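Local coordinates for conserved domain protein (Porphyromonas gingivalis, PDB 3PNN) that probably transfers sugars, forming glycosidic linkages, as a glycosyltransferase with an alpha/beta/alpha, Rossmann-like fold, at residues G144-Y149 and T221-D226; K5-V10 and F48-F53. All coordinates share one frame; numbering follows the deposited sequence.

Contact 1. Residues G144-Y149 and T221-D226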
loop_
_atom_site.group_PDB
_atom_site.type_symbol
_atom_site.label_atom_id
_atom_site.label_comp_id
_atom_site.label_asym_id
_atom_site.label_seq_id
_atom_site.Cartn_x
_atom_site.Cartn_y
_atom_site.Cartn_z
ATOM N N GLY A 144 -17.384 -13.369 0.372
ATOM C CA GLY A 144 -17.598 -14.656 -0.272
ATOM C C GLY A 144 -17.260 -14.745 -1.755
ATOM O O GLY A 144 -17.390 -15.817 -2.356
ATOM N N LYS A 145 -16.829 -13.640 -2.360
ATOM C CA LYS A 145 -16.495 -13.656 -3.792
ATOM C C LYS A 145 -15.064 -14.146 -4.072
ATOM O O LYS A 145 -14.224 -14.201 -3.169
ATOM C CB LYS A 145 -16.766 -12.293 -4.443
ATOM C CG LYS A 145 -18.253 -11.915 -4.442
ATOM C CD LYS A 145 -18.505 -10.618 -5.184
ATOM C CE LYS A 145 -19.971 -10.208 -5.100
ATOM N NZ LYS A 145 -20.872 -11.311 -5.533
ATOM N N GLN A 146 -14.810 -14.522 -5.322
ATOM C CA GLN A 146 -13.484 -14.980 -5.754
ATOM C C GLN A 146 -13.077 -14.129 -6.949
ATOM O O GLN A 146 -13.823 -14.032 -7.921
ATOM C CB GLN A 146 -13.534 -16.463 -6.183
ATOM C CG GLN A 146 -12.229 -17.022 -6.818
ATOM C CD GLN A 146 -12.449 -18.304 -7.659
ATOM O OE1 GLN A 146 -13.297 -18.341 -8.547
ATOM N NE2 GLN A 146 -11.683 -19.346 -7.372
ATOM N N GLY A 147 -11.909 -13.504 -6.887
ATOM C CA GLY A 147 -11.360 -12.857 -8.069
ATOM C C GLY A 147 -12.057 -11.552 -8.433
ATOM O O GLY A 147 -11.926 -11.070 -9.561
ATOM N N GLU A 148 -12.799 -10.980 -7.485
ATOM C CA GLU A 148 -13.382 -9.639 -7.661
ATOM C C GLU A 148 -12.765 -8.677 -6.644
ATOM O O GLU A 148 -13.069 -8.739 -5.453
ATOM C CB GLU A 148 -14.915 -9.679 -7.535
ATOM C CG GLU A 148 -15.530 -10.704 -8.495
ATOM C CD GLU A 148 -17.051 -10.682 -8.525
ATOM O OE1 GLU A 148 -17.640 -9.578 -8.492
ATOM O OE2 GLU A 148 -17.649 -11.781 -8.599
ATOM N N TYR A 149 -11.869 -7.820 -7.124
ATOM C CA TYR A 149 -11.057 -6.958 -6.259
ATOM C C TYR A 149 -11.295 -5.495 -6.618
ATOM O O TYR A 149 -12.135 -5.190 -7.479
ATOM C CB TYR A 149 -9.574 -7.272 -6.467
ATOM C CG TYR A 149 -9.198 -8.742 -6.332
ATOM C CD1 TYR A 149 -9.815 -9.558 -5.396
ATOM C CD2 TYR A 149 -8.190 -9.296 -7.127
ATOM C CE1 TYR A 149 -9.448 -10.904 -5.249
ATOM C CE2 TYR A 149 -7.808 -10.642 -6.985
ATOM C CZ TYR A 149 -8.445 -11.436 -6.046
ATOM O OH TYR A 149 -8.096 -12.763 -5.911
ATOM N N THR A 221 -9.993 -10.176 -1.586
ATOM C CA THR A 221 -10.616 -11.232 -0.799
ATOM C C THR A 221 -9.549 -12.298 -0.587
ATOM O O THR A 221 -8.534 -12.293 -1.271
ATOM C CB THR A 221 -11.855 -11.828 -1.513
ATOM O OG1 THR A 221 -11.538 -12.111 -2.882
ATOM C CG2 THR A 221 -13.016 -10.824 -1.490
ATOM N N PRO A 222 -9.768 -13.223 0.360
ATOM C CA PRO A 222 -8.648 -14.111 0.735
ATOM C C PRO A 222 -8.140 -15.046 -0.370
ATOM O O PRO A 222 -7.009 -15.550 -0.257
ATOM C CB PRO A 222 -9.201 -14.892 1.939
ATOM C CG PRO A 222 -10.224 -13.915 2.554
ATOM C CD PRO A 222 -10.871 -13.267 1.336
ATOM N N ASP A 223 -8.926 -15.283 -1.419
ATOM C CA ASP A 223 -8.421 -16.104 -2.534
ATOM C C ASP A 223 -7.177 -15.446 -3.134
ATOM O O ASP A 223 -6.380 -16.092 -3.795
ATOM C CB ASP A 223 -9.481 -16.283 -3.623
ATOM C CG ASP A 223 -10.220 -14.995 -3.927
ATOM O OD1 ASP A 223 -9.939 -14.369 -4.980
ATOM O OD2 ASP A 223 -11.071 -14.601 -3.102
ATOM N N TYR A 224 -7.030 -14.148 -2.912
ATOM C CA TYR A 224 -5.851 -13.441 -3.397
ATOM C C TYR A 224 -4.569 -14.046 -2.822
ATOM O O TYR A 224 -3.542 -14.097 -3.493
ATOM C CB TYR A 224 -5.922 -11.931 -3.080
ATOM C CG TYR A 224 -4.742 -11.176 -3.687
ATOM C CD1 TYR A 224 -4.666 -10.974 -5.062
ATOM C CD2 TYR A 224 -3.707 -10.687 -2.893
ATOM C CE1 TYR A 224 -3.592 -10.304 -5.637
ATOM C CE2 TYR A 224 -2.607 -10.006 -3.467
ATOM C CZ TYR A 224 -2.578 -9.815 -4.834
ATOM O OH TYR A 224 -1.528 -9.158 -5.433
ATOM N N PHE A 225 -4.609 -14.506 -1.575
ATOM C CA PHE A 225 -3.418 -15.156 -1.018
ATOM C C PHE A 225 -3.031 -16.402 -1.813
ATOM O O PHE A 225 -1.849 -16.684 -2.018
ATOM C CB PHE A 225 -3.615 -15.541 0.451
ATOM C CG PHE A 225 -3.894 -14.375 1.364
ATOM C CD1 PHE A 225 -2.943 -13.378 1.561
ATOM C CD2 PHE A 225 -5.091 -14.303 2.066
ATOM C CE1 PHE A 225 -3.198 -12.302 2.419
ATOM C CE2 PHE A 225 -5.353 -13.243 2.926
ATOM C CZ PHE A 225 -4.400 -12.230 3.106
ATOM N N ASP A 226 -4.029 -17.168 -2.233
ATOM C CA ASP A 226 -3.772 -18.406 -2.970
ATOM C C ASP A 226 -3.199 -18.130 -4.357
ATOM O O ASP A 226 -2.263 -18.812 -4.798
ATOM C CB ASP A 226 -5.056 -19.234 -3.111
ATOM C CG ASP A 226 -5.564 -19.756 -1.777
ATOM O OD1 ASP A 226 -4.733 -20.030 -0.881
ATOM O OD2 ASP A 226 -6.795 -19.880 -1.616
HETATM O O HOH W 1 -13.495 -11.417 -4.833
#
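With its CG between the backbone N and the carbonyl carbon (chi1 43°), D223 takes the crowded rotamer and turns its carboxylate toward the loop leading into strand 148-155; Y149, CG beside its own backbone N (chi1 -52°), reaches it tip to tip. Y149 OH donates to D223 OD1 at 2.6 Å, and the amide G147 N donates to the same D223 OD1 at 2.9 Å along a bent path. Both donors approach from well above the carboxylate plane. The other oxygen is held from within its own segment: T221 OG1, also in the crowded position, gives its proton to the syn lone pair of D223 OD2 at 2.5 Å. The T221 hydroxyl lies at the edge of the Y149 ring, and a water that donates to it at 2.8 Å from T221 OG1 also bridges N and O of E148. Y224 crosses Y149 at about a right angle, its edge turned to the Y149 face in an offset T-shaped pair with centroids 5.5 Å apart. The Y224 hydroxyl is bonded to N104, while backbone bonds of G147 and Y149 to S263 hold this segment beside strand 263-268. Three donors on one carboxylate are consistent with an ionised D223; the nearby carbonyl K145 O, 3.2 Å from D223 OD2 and also an acceptor, would probably work the other way, tending to raise the pKa.

Contact 2. Residues K5-V10 and F48-F53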
loop_
_atom_site.group_PDB
_atom_site.type_symbol
_atom_site.label_atom_id
_atom_site.label_comp_id
_atom_site.label_asym_id
_atom_site.label_seq_id
_atom_site.Cartn_x
_atom_site.Cartn_y
_atom_site.Cartn_z
ATOM N N LYS A 5 -17.160 -6.743 9.134
ATOM C CA LYS A 5 -16.410 -5.512 8.950
ATOM C C LYS A 5 -15.078 -5.907 8.321
ATOM O O LYS A 5 -14.469 -6.901 8.724
ATOM C CB LYS A 5 -16.161 -4.815 10.283
ATOM C CG LYS A 5 -17.426 -4.289 10.973
ATOM C CD LYS A 5 -17.101 -3.766 12.370
ATOM C CE LYS A 5 -18.228 -2.907 12.943
ATOM N NZ LYS A 5 -18.025 -1.455 12.656
ATOM N N PRO A 6 -14.622 -5.135 7.331
ATOM C CA PRO A 6 -13.395 -5.523 6.623
ATOM C C PRO A 6 -12.139 -5.251 7.440
ATOM O O PRO A 6 -12.137 -4.465 8.394
ATOM C CB PRO A 6 -13.430 -4.655 5.357
ATOM C CG PRO A 6 -14.199 -3.425 5.780
ATOM C CD PRO A 6 -15.150 -3.835 6.883
ATOM N N THR A 7 -11.054 -5.918 7.055
ATOM C CA THR A 7 -9.785 -5.807 7.743
ATOM C C THR A 7 -8.886 -4.792 7.039
ATOM O O THR A 7 -8.863 -4.729 5.807
ATOM C CB THR A 7 -9.105 -7.196 7.746
ATOM O OG1 THR A 7 -9.858 -8.074 8.598
ATOM C CG2 THR A 7 -7.635 -7.126 8.226
ATOM N N LEU A 8 -8.159 -3.986 7.808
ATOM C CA LEU A 8 -7.117 -3.126 7.235
ATOM C C LEU A 8 -5.737 -3.777 7.435
ATOM O O LEU A 8 -5.303 -3.995 8.560
ATOM C CB LEU A 8 -7.141 -1.727 7.874
ATOM C CG LEU A 8 -6.070 -0.769 7.323
ATOM C CD1 LEU A 8 -6.365 -0.435 5.863
ATOM C CD2 LEU A 8 -6.042 0.506 8.139
ATOM N N PHE A 9 -5.055 -4.074 6.336
ATOM C CA PHE A 9 -3.775 -4.781 6.374
ATOM C C PHE A 9 -2.746 -3.727 6.016
ATOM O O PHE A 9 -2.746 -3.203 4.897
ATOM C CB PHE A 9 -3.799 -5.920 5.342
ATOM C CG PHE A 9 -2.618 -6.870 5.407
ATOM C CD1 PHE A 9 -1.642 -6.756 6.384
ATOM C CD2 PHE A 9 -2.507 -7.907 4.479
ATOM C CE1 PHE A 9 -0.564 -7.650 6.441
ATOM C CE2 PHE A 9 -1.438 -8.796 4.535
ATOM C CZ PHE A 9 -0.463 -8.659 5.523
ATOM N N VAL A 10 -1.896 -3.384 6.979
ATOM C CA VAL A 10 -0.918 -2.323 6.787
ATOM C C VAL A 10 0.478 -2.880 6.498
ATOM O O VAL A 10 1.034 -3.673 7.284
ATOM C CB VAL A 10 -0.858 -1.382 8.023
ATOM C CG1 VAL A 10 0.198 -0.299 7.813
ATOM C CG2 VAL A 10 -2.240 -0.758 8.306
ATOM N N PHE A 48 -13.811 -0.045 9.227
ATOM C CA PHE A 48 -12.948 -1.228 9.246
ATOM C C PHE A 48 -13.006 -1.862 10.629
ATOM O O PHE A 48 -13.124 -1.158 11.623
ATOM C CB PHE A 48 -11.504 -0.873 8.864
ATOM C CG PHE A 48 -11.313 -0.676 7.387
ATOM C CD1 PHE A 48 -10.856 -1.722 6.593
ATOM C CD2 PHE A 48 -11.605 0.550 6.792
ATOM C CE1 PHE A 48 -10.698 -1.555 5.224
ATOM C CE2 PHE A 48 -11.445 0.728 5.412
ATOM C CZ PHE A 48 -10.988 -0.326 4.637
ATOM N N GLY A 49 -12.938 -3.192 10.685
ATOM C CA GLY A 49 -13.175 -3.916 11.924
ATOM C C GLY A 49 -11.949 -4.320 12.718
ATOM O O GLY A 49 -12.047 -4.599 13.910
ATOM N N ARG A 50 -10.796 -4.365 12.063
ATOM C CA ARG A 50 -9.564 -4.778 12.731
ATOM C C ARG A 50 -8.363 -4.373 11.896
ATOM O O ARG A 50 -8.487 -4.145 10.676
ATOM C CB ARG A 50 -9.548 -6.301 12.940
ATOM C CG ARG A 50 -9.455 -7.098 11.648
ATOM C CD ARG A 50 -9.966 -8.527 11.824
ATOM N NE ARG A 50 -11.357 -8.534 12.260
ATOM C CZ ARG A 50 -12.396 -8.219 11.487
ATOM N NH1 ARG A 50 -12.218 -7.875 10.209
ATOM N NH2 ARG A 50 -13.623 -8.247 11.997
ATOM N N LEU A 51 -7.210 -4.284 12.555
ATOM C CA LEU A 51 -5.957 -3.980 11.893
ATOM C C LEU A 51 -5.020 -5.177 11.936
ATOM O O LEU A 51 -4.891 -5.856 12.960
ATOM C CB LEU A 51 -5.244 -2.825 12.591
ATOM C CG LEU A 51 -6.037 -1.581 12.971
ATOM C CD1 LEU A 51 -5.064 -0.582 13.643
ATOM C CD2 LEU A 51 -6.700 -0.972 11.743
ATOM N N VAL A 52 -4.346 -5.418 10.822
ATOM C CA VAL A 52 -3.230 -6.351 10.801
ATOM C C VAL A 52 -2.002 -5.609 10.264
ATOM O O VAL A 52 -2.081 -4.951 9.217
ATOM C CB VAL A 52 -3.538 -7.584 9.910
ATOM C CG1 VAL A 52 -2.299 -8.484 9.777
ATOM C CG2 VAL A 52 -4.725 -8.365 10.479
ATOM N N PHE A 53 -0.884 -5.695 10.991
ATOM C CA PHE A 53 0.377 -5.114 10.538
ATOM C C PHE A 53 1.331 -6.229 10.178
ATOM O O PHE A 53 1.548 -7.135 10.983
ATOM C CB PHE A 53 1.035 -4.277 11.651
ATOM C CG PHE A 53 0.203 -3.093 12.086
ATOM C CD1 PHE A 53 0.319 -1.874 11.423
ATOM C CD2 PHE A 53 -0.696 -3.211 13.138
ATOM C CE1 PHE A 53 -0.449 -0.769 11.819
ATOM C CE2 PHE A 53 -1.479 -2.115 13.542
ATOM C CZ PHE A 53 -1.352 -0.896 12.880
HETATM O O HOH W 2 -16.094 -9.220 10.753
#
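Strands 7-10 and 50-53 run parallel, 4.7 Å apart at closest approach and inclined by 21°, joined by L8 N to R50 O, V52 N to L8 O and V10 N to V52 O, each nearly straight. Ahead of the strands, G49 N donates to P6 O at 2.7 Å, almost along the carbonyl axis, and the CA of G49 lies against K5 CB. R50 leaves its backbone in the crowded rotamer (chi1 67°) and bends at chi3, so that its guanidinium comes back edge-on toward K5 and T7. There R50 NH1 grips two acceptors in the guanidinium plane, K5 O at 2.9 Å and T7 OG1 at 2.9 Å; T7 OG1 in turn bonds E116, and a water joins R50 NH2 to K5 N. The two strands, with the intervening helix 35-46, form a beta-alpha-beta unit of the Rossmann-like core, and L8, L51, V10 and F53 line the face on which that helix packs. L8 and L51 lie side by side, CD2 to CD2 at 4.0 Å, and V10 CB rests 3.6 Å from F53 CD1. On the reverse face, F9 CE1 and V52 CG1 meet at 3.9 Å, while T7 CG2 touches V52 CG2. P6 CG sits over one face of the F48 ring in a CH-pi contact, 4.2 Å from the centroid; A43 of helix 35-46 and L139 of helix 129-140 also touch the F48 side chain.

From the N terminus, contact 2 comes first: strand 7-11 leads through a loop and helix 35-46 to strand 50-55, and the pairing of the two strands closes that excursion. The chain then adds strands 77-81 and 118-122 and helix 129-140 before contact 1 opens at 144-149. Its loop, rich in strand and without helix, returns along strand 217-220 to helix 223-239. The two loops therefore follow in series, neither enclosing nor crossing the other. Their centres lie about 16 Å apart, without touching, yet strand 118-122 connects them, pairing in parallel with strand 7-11 and antiparallel with strand 217-220.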